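Local coordinates for biogenic amine-binding protein (Rhodnius prolixus, PDB 4GE1) that binds biogenic amines, probably including serotonin and norepinephrine, in the saliva of a blood-feeding insect, and holds tryptamine inside its lipocalin barrel, at residues F46-T51 against Q139-N144; K55-F60 against Q190-Y195; V110-T115 against K119-H124. All coordinates share one frame; numbering follows the deposited sequence.

How the contacts relate
From the N terminus the chain first lays down residues 46-51 and then, one strand on in the same antiparallel sheet, 55-60. Strands 43-50 and 55-64 are neighbours, so contacts 1 and 2 touch through backbone bonds. Contact 3 closes the short hairpin of 110-115 and 119-124. Contact 1 then closes a much longer loop at 139-144, the end of the strand beside 120-127 and the loop after it, and contact 2 comes last at 190-195. Contact 3 is nested within both longer loops, whereas contacts 1 and 2 cross. Contacts 1 and 3 join strands that wall the tryptamine pocket, while contact 2 fastens the C-terminal tail to the outside of a strand whose inner side carries Phe-60.

Contact 1 of 3, residues F46-T51 against Q139-N144; sequences FLHQKT and QSRTEN. With TSS (2-(1H-indol-3-yl)ethanamine), chain E.
Phe-46 overlaps the carboxamide of Gln-139 with the CE2-CZ edge of its ring. Gln-139 CD lies in the plane of the ring at its rim, 3.8 Å from Phe-46 CZ, while Gln-139 OE1 comes in obliquely to 3.4 Å from Phe-46 CE2. Ring and amide planes are 53° apart, and the two side chains cross at about a right angle. With chi1 at 62°, Phe-46 CG sits between its backbone N and carbonyl carbon, which swings the ring toward Gln-139 so that CE2 and CZ reach the amide. Gln-139 runs out extended beyond CG; between them they span backbones whose CA atoms stay 10.0 Å apart, because strand 23-31 runs between the two strands.

The amide of Gln-139 is gripped at both ends. Gln-139 OE1 accepts the indole N-H of tryptamine, at 3.2 Å from TSS NE1 and with an angle of 155° at the hydrogen, while NE2 is hydrogen-bonded to Ser-121 OG and Tyr-112 OH. Those two partners fix the rotation of the amide and present the oxygen to the ligand. Phe-46 also stacks with Phe-60, a residue of the pocket.

Toward the end of the barrel, His-48 NE2 comes to 4.3 Å from Arg-141 NH1, with ring and guanidinium meeting obliquely. Each is held by other partners: His-48 ND1 by Glu-58, and Arg-141 by the backbone oxygens of Ser-23, Phe-19 and Tyr-117. Trp-24 meets both, making a cation-pi contact with Arg-141 and setting its ring steeply against that of His-48. Gly-22 and Trp-24 with the arginine that follows the last long strand form the signature of the lipocalin barrel, the GxW motif with its arginine packed on the tryptophan; next to it, Gln-139 lines the amine pocket, with Phe-46 packed against it.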
loop_
_atom_site.group_PDB
_atom_site.type_symbol
_atom_site.label_atom_id
_atom_site.label_comp_id
_atom_site.label_asym_id
_atom_site.label_seq_id
_atom_site.Cartn_x
_atom_site.Cartn_y
_atom_site.Cartn_z
ATOM N N PHE A 46 5.412 0.486 4.846
ATOM C CA PHE A 46 4.460 1.403 5.451
ATOM C C PHE A 46 4.010 1.003 6.846
ATOM O O PHE A 46 4.055 -0.169 7.228
ATOM C CB PHE A 46 3.296 1.796 4.513
ATOM C CG PHE A 46 2.410 0.656 4.062
ATOM C CD1 PHE A 46 1.140 0.494 4.606
ATOM C CD2 PHE A 46 2.806 -0.197 3.041
ATOM C CE1 PHE A 46 0.288 -0.527 4.163
ATOM C CE2 PHE A 46 1.956 -1.217 2.585
ATOM C CZ PHE A 46 0.701 -1.386 3.159
ATOM N N LEU A 47 3.627 2.017 7.611
ATOM C CA LEU A 47 3.241 1.843 9.000
ATOM C C LEU A 47 1.818 2.346 9.160
ATOM O O LEU A 47 1.487 3.437 8.703
ATOM C CB LEU A 47 4.184 2.664 9.889
ATOM C CG LEU A 47 4.270 2.349 11.378
ATOM C CD1 LEU A 47 4.884 0.976 11.567
ATOM C CD2 LEU A 47 5.097 3.410 12.096
ATOM N N HIS A 48 0.960 1.579 9.814
ATOM C CA HIS A 48 -0.400 2.079 9.959
ATOM C C HIS A 48 -1.114 1.744 11.265
ATOM O O HIS A 48 -0.706 0.859 12.014
ATOM C CB HIS A 48 -1.261 1.759 8.715
ATOM C CG HIS A 48 -1.384 0.300 8.404
ATOM N ND1 HIS A 48 -1.899 -0.164 7.211
ATOM C CD2 HIS A 48 -1.068 -0.796 9.134
ATOM C CE1 HIS A 48 -1.893 -1.486 7.218
ATOM N NE2 HIS A 48 -1.394 -1.893 8.371
ATOM N N GLN A 49 -2.175 2.492 11.539
ATOM C CA GLN A 49 -2.913 2.324 12.780
ATOM C C GLN A 49 -4.379 2.675 12.598
ATOM O O GLN A 49 -4.744 3.446 11.710
ATOM C CB GLN A 49 -2.325 3.221 13.869
ATOM C CG GLN A 49 -2.121 4.651 13.388
ATOM C CD GLN A 49 -1.999 5.672 14.506
ATOM O OE1 GLN A 49 -1.318 5.450 15.518
ATOM N NE2 GLN A 49 -2.652 6.815 14.320
ATOM N N LYS A 50 -5.204 2.089 13.456
ATOM C CA LYS A 50 -6.594 2.463 13.603
ATOM C C LYS A 50 -6.784 2.878 15.065
ATOM O O LYS A 50 -6.558 2.077 15.975
ATOM C CB LYS A 50 -7.498 1.268 13.277
ATOM C CG LYS A 50 -8.991 1.554 13.466
ATOM C CD LYS A 50 -9.845 0.298 13.275
ATOM C CE LYS A 50 -10.356 -0.257 14.612
ATOM N NZ LYS A 50 -11.307 0.655 15.316
ATOM N N THR A 51 -7.186 4.124 15.299
ATOM C CA THR A 51 -7.424 4.577 16.667
ATOM C C THR A 51 -8.904 4.513 17.048
ATOM O O THR A 51 -9.771 4.296 16.196
ATOM C CB THR A 51 -6.857 5.992 16.926
ATOM O OG1 THR A 51 -7.308 6.890 15.910
ATOM C CG2 THR A 51 -5.321 5.965 16.946
ATOM N N GLN A 139 2.122 -7.707 -0.625
ATOM C CA GLN A 139 2.625 -7.091 0.600
ATOM C C GLN A 139 2.887 -8.145 1.677
ATOM O O GLN A 139 2.157 -9.130 1.795
ATOM C CB GLN A 139 1.648 -6.009 1.084
ATOM C CG GLN A 139 1.288 -5.009 -0.026
ATOM C CD GLN A 139 0.303 -3.937 0.411
ATOM O OE1 GLN A 139 0.385 -2.791 -0.026
ATOM N NE2 GLN A 139 -0.642 -4.308 1.262
ATOM N N SER A 140 3.955 -7.951 2.440
ATOM C CA SER A 140 4.375 -8.939 3.421
ATOM C C SER A 140 4.652 -8.259 4.760
ATOM O O SER A 140 4.949 -7.066 4.811
ATOM C CB SER A 140 5.624 -9.666 2.925
ATOM O OG SER A 140 6.119 -10.588 3.889
ATOM N N ARG A 141 4.528 -9.015 5.841
ATOM C CA ARG A 141 4.871 -8.510 7.163
ATOM C C ARG A 141 6.388 -8.510 7.319
ATOM O O ARG A 141 6.931 -7.821 8.181
ATOM C CB ARG A 141 4.216 -9.356 8.257
ATOM C CG ARG A 141 2.693 -9.202 8.349
ATOM C CD ARG A 141 2.268 -7.754 8.605
ATOM N NE ARG A 141 0.904 -7.664 9.123
ATOM C CZ ARG A 141 0.285 -6.526 9.426
ATOM N NH1 ARG A 141 0.902 -5.368 9.252
ATOM N NH2 ARG A 141 -0.956 -6.546 9.909
ATOM N N THR A 142 7.061 -9.299 6.481
ATOM C CA THR A 142 8.518 -9.319 6.431
ATOM C C THR A 142 9.003 -8.834 5.062
ATOM O O THR A 142 8.198 -8.600 4.155
ATOM C CB THR A 142 9.089 -10.712 6.737
ATOM O OG1 THR A 142 8.432 -11.685 5.921
ATOM C CG2 THR A 142 8.878 -11.072 8.217
ATOM N N GLU A 143 10.313 -8.671 4.923
ATOM C CA GLU A 143 10.885 -8.095 3.709
ATOM C C GLU A 143 10.691 -9.008 2.497
ATOM O O GLU A 143 10.616 -8.537 1.361
ATOM C CB GLU A 143 12.369 -7.763 3.914
ATOM C CG GLU A 143 12.616 -6.803 5.065
ATOM C CD GLU A 143 14.068 -6.367 5.178
ATOM O OE1 GLU A 143 14.580 -6.300 6.315
ATOM O OE2 GLU A 143 14.693 -6.078 4.139
ATOM N N ASN A 144 10.608 -10.310 2.748
ATOM C CA ASN A 144 10.351 -11.291 1.694
ATOM C C ASN A 144 9.042 -12.020 1.973
ATOM O O ASN A 144 8.599 -12.077 3.122
ATOM C CB ASN A 144 11.498 -12.305 1.613
ATOM C CG ASN A 144 12.868 -11.646 1.665
ATOM O OD1 ASN A 144 13.395 -11.197 0.645
ATOM N ND2 ASN A 144 13.453 -11.585 2.861
HETATM N N1 TSS E . 1.281 4.592 -0.982
HETATM C CA TSS E . 0.461 4.689 -2.165
HETATM C CB TSS E . 0.122 3.411 -2.866
HETATM C CG TSS E . -0.141 2.203 -2.025
HETATM C CD1 TSS E . 0.667 1.080 -1.916
HETATM N NE1 TSS E . 0.087 0.196 -1.076
HETATM C CE2 TSS E . -1.100 0.722 -0.608
HETATM C CD2 TSS E . -1.268 1.957 -1.182
HETATM C CZ2 TSS E . -2.071 0.211 0.296
HETATM C CH2 TSS E . -3.207 0.959 0.593
HETATM C CZ3 TSS E . -3.378 2.215 0.008
HETATM C CE3 TSS E . -2.418 2.721 -0.876
#

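Contact 2 of 3, residues K55-F60 against Q190-Y195; sequences KIKEVF and QSFPNY. With TSS (2-(1H-indol-3-yl)ethanamine), chain E.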
loop_
_atom_site.group_PDB
_atom_site.type_symbol
_atom_site.label_atom_id
_atom_site.label_comp_id
_atom_site.label_asym_id
_atom_site.label_seq_id
_atom_site.Cartn_x
_atom_site.Cartn_y
_atom_site.Cartn_z
ATOM N N LYS A 55 -10.297 6.619 13.215
ATOM C CA LYS A 55 -9.410 7.066 12.145
ATOM C C LYS A 55 -8.407 5.983 11.754
ATOM O O LYS A 55 -7.841 5.300 12.611
ATOM C CB LYS A 55 -8.668 8.344 12.553
ATOM C CG LYS A 55 -9.568 9.565 12.746
ATOM C CD LYS A 55 -8.753 10.799 13.125
ATOM C CE LYS A 55 -9.621 12.055 13.165
ATOM N NZ LYS A 55 -9.727 12.664 14.532
ATOM N N ILE A 56 -8.195 5.820 10.454
ATOM C CA ILE A 56 -7.115 4.962 9.973
ATOM C C ILE A 56 -6.054 5.831 9.317
ATOM O O ILE A 56 -6.368 6.736 8.549
ATOM C CB ILE A 56 -7.619 3.862 9.008
ATOM C CG1 ILE A 56 -8.487 2.849 9.761
ATOM C CG2 ILE A 56 -6.454 3.136 8.354
ATOM C CD1 ILE A 56 -9.920 3.250 9.860
ATOM N N LYS A 57 -4.795 5.568 9.633
ATOM C CA LYS A 57 -3.711 6.407 9.150
ATOM C C LYS A 57 -2.614 5.504 8.643
ATOM O O LYS A 57 -2.249 4.552 9.321
ATOM C CB LYS A 57 -3.189 7.288 10.289
ATOM C CG LYS A 57 -2.089 8.258 9.882
ATOM C CD LYS A 57 -1.940 9.338 10.947
ATOM C CE LYS A 57 -0.916 10.385 10.567
ATOM N NZ LYS A 57 -0.830 11.426 11.639
ATOM N N GLU A 58 -2.101 5.777 7.442
ATOM C CA GLU A 58 -1.101 4.897 6.844
ATOM C C GLU A 58 0.039 5.712 6.249
ATOM O O GLU A 58 -0.179 6.531 5.359
ATOM C CB GLU A 58 -1.731 4.010 5.768
ATOM C CG GLU A 58 -3.086 3.423 6.150
ATOM C CD GLU A 58 -3.633 2.475 5.090
ATOM O OE1 GLU A 58 -3.068 1.372 4.927
ATOM O OE2 GLU A 58 -4.625 2.839 4.423
ATOM N N VAL A 59 1.247 5.490 6.758
ATOM C CA VAL A 59 2.392 6.294 6.358
ATOM C C VAL A 59 3.384 5.472 5.555
ATOM O O VAL A 59 3.840 4.422 6.018
ATOM C CB VAL A 59 3.102 6.909 7.573
ATOM C CG1 VAL A 59 4.357 7.642 7.131
ATOM C CG2 VAL A 59 2.165 7.859 8.312
ATOM N N PHE A 60 3.704 5.950 4.352
ATOM C CA PHE A 60 4.562 5.209 3.427
ATOM C C PHE A 60 5.952 5.834 3.286
ATOM O O PHE A 60 6.088 7.048 3.144
ATOM C CB PHE A 60 3.918 5.126 2.036
ATOM C CG PHE A 60 2.582 4.406 2.009
ATOM C CD1 PHE A 60 1.417 5.066 2.358
ATOM C CD2 PHE A 60 2.495 3.086 1.590
ATOM C CE1 PHE A 60 0.188 4.414 2.318
ATOM C CE2 PHE A 60 1.263 2.423 1.550
ATOM C CZ PHE A 60 0.117 3.086 1.914
ATOM N N GLN A 190 2.506 12.595 14.186
ATOM C CA GLN A 190 2.299 14.002 13.839
ATOM C C GLN A 190 0.837 14.345 13.549
ATOM O O GLN A 190 0.108 13.545 12.958
ATOM C CB GLN A 190 3.144 14.347 12.613
ATOM C CG GLN A 190 3.166 15.819 12.247
ATOM C CD GLN A 190 4.457 16.201 11.554
ATOM O OE1 GLN A 190 5.543 15.831 12.006
ATOM N NE2 GLN A 190 4.348 16.926 10.442
ATOM N N SER A 191 0.417 15.546 13.946
ATOM C CA SER A 191 -0.951 15.991 13.683
ATOM C C SER A 191 -1.111 16.578 12.278
ATOM O O SER A 191 -0.260 17.333 11.820
ATOM C CB SER A 191 -1.410 17.018 14.724
ATOM O OG SER A 191 -2.730 17.452 14.435
ATOM N N PHE A 192 -2.204 16.228 11.607
ATOM C CA PHE A 192 -2.539 16.806 10.304
ATOM C C PHE A 192 -3.987 17.270 10.313
ATOM O O PHE A 192 -4.862 16.580 9.791
ATOM C CB PHE A 192 -2.351 15.778 9.180
ATOM C CG PHE A 192 -0.929 15.357 8.969
ATOM C CD1 PHE A 192 -0.141 15.985 8.019
ATOM C CD2 PHE A 192 -0.380 14.318 9.707
ATOM C CE1 PHE A 192 1.171 15.591 7.815
ATOM C CE2 PHE A 192 0.933 13.924 9.509
ATOM C CZ PHE A 192 1.708 14.564 8.568
ATOM N N PRO A 193 -4.249 18.439 10.910
ATOM C CA PRO A 193 -5.637 18.881 11.093
ATOM C C PRO A 193 -6.417 19.058 9.788
ATOM O O PRO A 193 -7.646 19.060 9.821
ATOM C CB PRO A 193 -5.493 20.227 11.819
ATOM C CG PRO A 193 -4.076 20.651 11.602
ATOM C CD PRO A 193 -3.280 19.392 11.476
ATOM N N ASN A 194 -5.722 19.206 8.667
ATOM C CA ASN A 194 -6.399 19.449 7.394
ATOM C C ASN A 194 -6.944 18.186 6.733
ATOM O O ASN A 194 -7.717 18.265 5.778
ATOM C CB ASN A 194 -5.477 20.191 6.428
ATOM C CG ASN A 194 -5.275 21.639 6.816
ATOM O OD1 ASN A 194 -6.037 22.193 7.612
ATOM N ND2 ASN A 194 -4.250 22.265 6.252
ATOM N N TYR A 195 -6.536 17.028 7.243
ATOM C CA TYR A 195 -6.940 15.742 6.672
ATOM C C TYR A 195 -7.528 14.842 7.751
ATOM O O TYR A 195 -8.239 13.880 7.457
ATOM C CB TYR A 195 -5.748 15.061 5.980
ATOM C CG TYR A 195 -5.133 15.938 4.913
ATOM C CD1 TYR A 195 -5.717 16.048 3.653
ATOM C CD2 TYR A 195 -3.986 16.679 5.173
ATOM C CE1 TYR A 195 -5.172 16.866 2.679
ATOM C CE2 TYR A 195 -3.430 17.501 4.203
ATOM C CZ TYR A 195 -4.026 17.590 2.959
ATOM O OH TYR A 195 -3.476 18.404 1.994
HETATM N N1 TSS E . 1.281 4.592 -0.982
HETATM C CA TSS E . 0.461 4.689 -2.165
HETATM C CB TSS E . 0.122 3.411 -2.866
HETATM C CG TSS E . -0.141 2.203 -2.025
HETATM C CD1 TSS E . 0.667 1.080 -1.916
HETATM N NE1 TSS E . 0.087 0.196 -1.076
HETATM C CE2 TSS E . -1.100 0.722 -0.608
HETATM C CD2 TSS E . -1.268 1.957 -1.182
HETATM C CZ2 TSS E . -2.071 0.211 0.296
HETATM C CH2 TSS E . -3.207 0.959 0.593
HETATM C CZ3 TSS E . -3.378 2.215 0.008
HETATM C CE3 TSS E . -2.418 2.721 -0.876
#
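Lys-57 is fully stretched, chi1 -177° and every later torsion near 180°, which carries NZ straight out from its strand to the tail at Gln-190 and Phe-192. Phe-192 turns its ring to meet it, CG lying beside the backbone N (chi1 -66°). Lys-57 NZ stands 3.5 Å from Phe-192 CD2, at the ring's edge and near its plane, so the ammonium does not sit over the aromatic face. Lys-57 NZ also lies 2.7 Å from Gln-190 O.

Around the same nitrogen are a salt bridge to Glu-196, a hydrogen bond to Leu-188 O and a weak one to Leu-187 O. The carbonyls closing helix 181-189 and the acid would probably stabilise the positive charge. This is the outer surface of the lipocalin barrel: Val-59 packs on the helix's leucines, and Phe-192 on Leu-187 and Ile-74.

Residues alternate along the strand, and Phe-60 turns inward to the ligand. Tryptamine N1 rests 3.0 Å above the plane of the Phe-60 ring, over the centre, a placement that would suit the amine if, as is probable, it is protonated. Asp-73, in the next strand, is hydrogen-bonded to tryptamine.

Contact 3 of 3, residues V110-T115 against K119-H124; sequences VSYIDT and KYSVVH. With TSS (2-(1H-indol-3-yl)ethanamine), chain E.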
loop_
_atom_site.group_PDB
_atom_site.type_symbol
_atom_site.label_atom_id
_atom_site.label_comp_id
_atom_site.label_asym_id
_atom_site.label_seq_id
_atom_site.Cartn_x
_atom_site.Cartn_y
_atom_site.Cartn_z
ATOM N N VAL A 110 -9.144 1.655 -2.575
ATOM C CA VAL A 110 -8.340 0.512 -2.169
ATOM C C VAL A 110 -9.176 -0.759 -2.116
ATOM O O VAL A 110 -10.269 -0.774 -1.538
ATOM C CB VAL A 110 -7.688 0.746 -0.782
ATOM C CG1 VAL A 110 -6.701 -0.365 -0.459
ATOM C CG2 VAL A 110 -6.998 2.115 -0.720
ATOM N N SER A 111 -8.670 -1.834 -2.710
ATOM C CA SER A 111 -9.396 -3.102 -2.687
ATOM C C SER A 111 -8.487 -4.256 -2.307
ATOM O O SER A 111 -7.636 -4.665 -3.098
ATOM C CB SER A 111 -10.028 -3.393 -4.058
ATOM O OG SER A 111 -10.601 -2.228 -4.619
ATOM N N TYR A 112 -8.663 -4.785 -1.104
ATOM C CA TYR A 112 -7.897 -5.954 -0.693
ATOM C C TYR A 112 -8.492 -7.240 -1.259
ATOM O O TYR A 112 -9.602 -7.652 -0.914
ATOM C CB TYR A 112 -7.684 -6.008 0.830
ATOM C CG TYR A 112 -6.517 -5.144 1.250
ATOM C CD1 TYR A 112 -6.714 -3.845 1.693
ATOM C CD2 TYR A 112 -5.209 -5.609 1.145
ATOM C CE1 TYR A 112 -5.644 -3.037 2.055
ATOM C CE2 TYR A 112 -4.127 -4.807 1.503
ATOM C CZ TYR A 112 -4.353 -3.522 1.960
ATOM O OH TYR A 112 -3.296 -2.710 2.308
ATOM N N ILE A 113 -7.727 -7.842 -2.161
ATOM C CA ILE A 113 -8.089 -9.074 -2.831
ATOM C C ILE A 113 -8.020 -10.265 -1.878
ATOM O O ILE A 113 -8.867 -11.166 -1.935
ATOM C CB ILE A 113 -7.151 -9.301 -4.025
ATOM C CG1 ILE A 113 -7.350 -8.191 -5.056
ATOM C CG2 ILE A 113 -7.373 -10.669 -4.637
ATOM C CD1 ILE A 113 -6.329 -8.201 -6.171
ATOM N N ASP A 114 -7.015 -10.255 -1.000
ATOM C CA ASP A 114 -6.810 -11.326 -0.026
ATOM C C ASP A 114 -5.772 -10.937 1.036
ATOM O O ASP A 114 -4.924 -10.071 0.802
ATOM C CB ASP A 114 -6.375 -12.613 -0.731
ATOM C CG ASP A 114 -6.403 -13.826 0.186
ATOM O OD1 ASP A 114 -7.212 -13.842 1.139
ATOM O OD2 ASP A 114 -5.622 -14.772 -0.053
ATOM N N THR A 115 -5.843 -11.587 2.196
ATOM C CA THR A 115 -4.858 -11.394 3.259
ATOM C C THR A 115 -5.063 -12.406 4.378
ATOM O O THR A 115 -6.189 -12.830 4.643
ATOM C CB THR A 115 -4.944 -9.990 3.874
ATOM O OG1 THR A 115 -3.903 -9.828 4.847
ATOM C CG2 THR A 115 -6.297 -9.787 4.548
ATOM N N LYS A 119 0.826 -12.299 7.698
ATOM C CA LYS A 119 1.904 -12.614 6.765
ATOM C C LYS A 119 1.857 -11.812 5.468
ATOM O O LYS A 119 2.831 -11.137 5.116
ATOM C CB LYS A 119 1.931 -14.107 6.443
ATOM C CG LYS A 119 2.497 -14.965 7.553
ATOM C CD LYS A 119 2.560 -16.419 7.137
ATOM C CE LYS A 119 3.237 -17.254 8.204
ATOM N NZ LYS A 119 2.545 -17.134 9.517
ATOM N N TYR A 120 0.730 -11.891 4.763
ATOM C CA TYR A 120 0.630 -11.323 3.422
ATOM C C TYR A 120 -0.709 -10.642 3.165
ATOM O O TYR A 120 -1.716 -10.956 3.797
ATOM C CB TYR A 120 0.820 -12.423 2.378
ATOM C CG TYR A 120 -0.426 -13.270 2.171
ATOM C CD1 TYR A 120 -1.356 -12.955 1.177
ATOM C CD2 TYR A 120 -0.679 -14.371 2.977
ATOM C CE1 TYR A 120 -2.504 -13.726 0.994
ATOM C CE2 TYR A 120 -1.820 -15.149 2.801
ATOM C CZ TYR A 120 -2.729 -14.821 1.809
ATOM O OH TYR A 120 -3.857 -15.591 1.636
ATOM N N SER A 121 -0.709 -9.718 2.218
ATOM C CA SER A 121 -1.943 -9.169 1.680
ATOM C C SER A 121 -1.732 -8.839 0.211
ATOM O O SER A 121 -0.619 -8.545 -0.212
ATOM C CB SER A 121 -2.376 -7.923 2.449
ATOM O OG SER A 121 -1.403 -6.899 2.368
ATOM N N VAL A 122 -2.802 -8.899 -0.567
ATOM C CA VAL A 122 -2.727 -8.570 -1.981
ATOM C C VAL A 122 -3.735 -7.464 -2.270
ATOM O O VAL A 122 -4.899 -7.555 -1.883
ATOM C CB VAL A 122 -2.991 -9.806 -2.840
ATOM C CG1 VAL A 122 -2.929 -9.452 -4.315
ATOM C CG2 VAL A 122 -1.981 -10.898 -2.487
ATOM N N VAL A 123 -3.283 -6.399 -2.917
ATOM C CA VAL A 123 -4.105 -5.204 -3.001
ATOM C C VAL A 123 -4.161 -4.631 -4.416
ATOM O O VAL A 123 -3.238 -4.803 -5.209
ATOM C CB VAL A 123 -3.628 -4.118 -1.986
ATOM C CG1 VAL A 123 -2.291 -3.481 -2.422
ATOM C CG2 VAL A 123 -4.699 -3.060 -1.772
ATOM N N HIS A 124 -5.273 -3.978 -4.727
ATOM C CA HIS A 124 -5.386 -3.166 -5.926
ATOM C C HIS A 124 -5.685 -1.734 -5.497
ATOM O O HIS A 124 -6.652 -1.486 -4.767
ATOM C CB HIS A 124 -6.495 -3.699 -6.840
ATOM C CG HIS A 124 -6.840 -2.778 -7.970
ATOM N ND1 HIS A 124 -7.881 -1.882 -7.908
ATOM C CD2 HIS A 124 -6.273 -2.618 -9.191
ATOM C CE1 HIS A 124 -7.947 -1.206 -9.045
ATOM N NE2 HIS A 124 -6.984 -1.632 -9.837
HETATM N N1 TSS E . 1.281 4.592 -0.982
HETATM C CA TSS E . 0.461 4.689 -2.165
HETATM C CB TSS E . 0.122 3.411 -2.866
HETATM C CG TSS E . -0.141 2.203 -2.025
HETATM C CD1 TSS E . 0.667 1.080 -1.916
HETATM N NE1 TSS E . 0.087 0.196 -1.076
HETATM C CE2 TSS E . -1.100 0.722 -0.608
HETATM C CD2 TSS E . -1.268 1.957 -1.182
HETATM C CZ2 TSS E . -2.071 0.211 0.296
HETATM C CH2 TSS E . -3.207 0.959 0.593
HETATM C CZ3 TSS E . -3.378 2.215 0.008
HETATM C CE3 TSS E . -2.418 2.721 -0.876
HETATM O O HOH W 1 -9.316 -0.444 -5.952
#
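Tyr-112 lies against Val-123 in a beta hairpin of the lipocalin barrel, where strands 102-115 and 120-127 run antiparallel, and its side chain can be followed from root to tip. Tyr-112 CB begins 4.2 Å from Val-122 O. One face of the ring then receives Val-123 CG2 almost along the normal, 3.7 Å from the centroid of the Tyr-112 ring and 8° off axis, a CH-pi contact. At the edge, Tyr-112 CE2 meets Ser-121 OG at 3.5 Å. The tip enters the pocket, with Tyr-112 OH 3.8 Å from CZ2 of tryptamine; Val-110 CG2 touches the same indole. Ser-121 OG and Tyr-112 OH are both hydrogen-bonded to Gln-139 NE2.

Just past Tyr-112 the register slips by one residue. Ile-113 and Asp-114 both face Val-122, a classic beta bulge: Ile-113 N donates to Val-122 O at 2.9 Å, and Val-122 N donates to Asp-114 O at 2.8 Å. Before the bulge, Ser-111 pairs with His-124 through two backbone bonds, and a water joins Ser-111 OG to His-124 ND1. Helix 150-159 covers the face carrying Asp-114 and Val-122, with Ala-156 against both.

Towards the turn, Thr-115 sets OG1 anti to the backbone N (chi1 -176°), from where it donates to Tyr-120 O at 2.7 Å. The Thr-115 backbone lies over one face of the Tyr-120 ring. At that ring's tip, Tyr-120 OH donates to Asp-114 OD2 across 2.6 Å, approaching from 47° above the carboxylate plane.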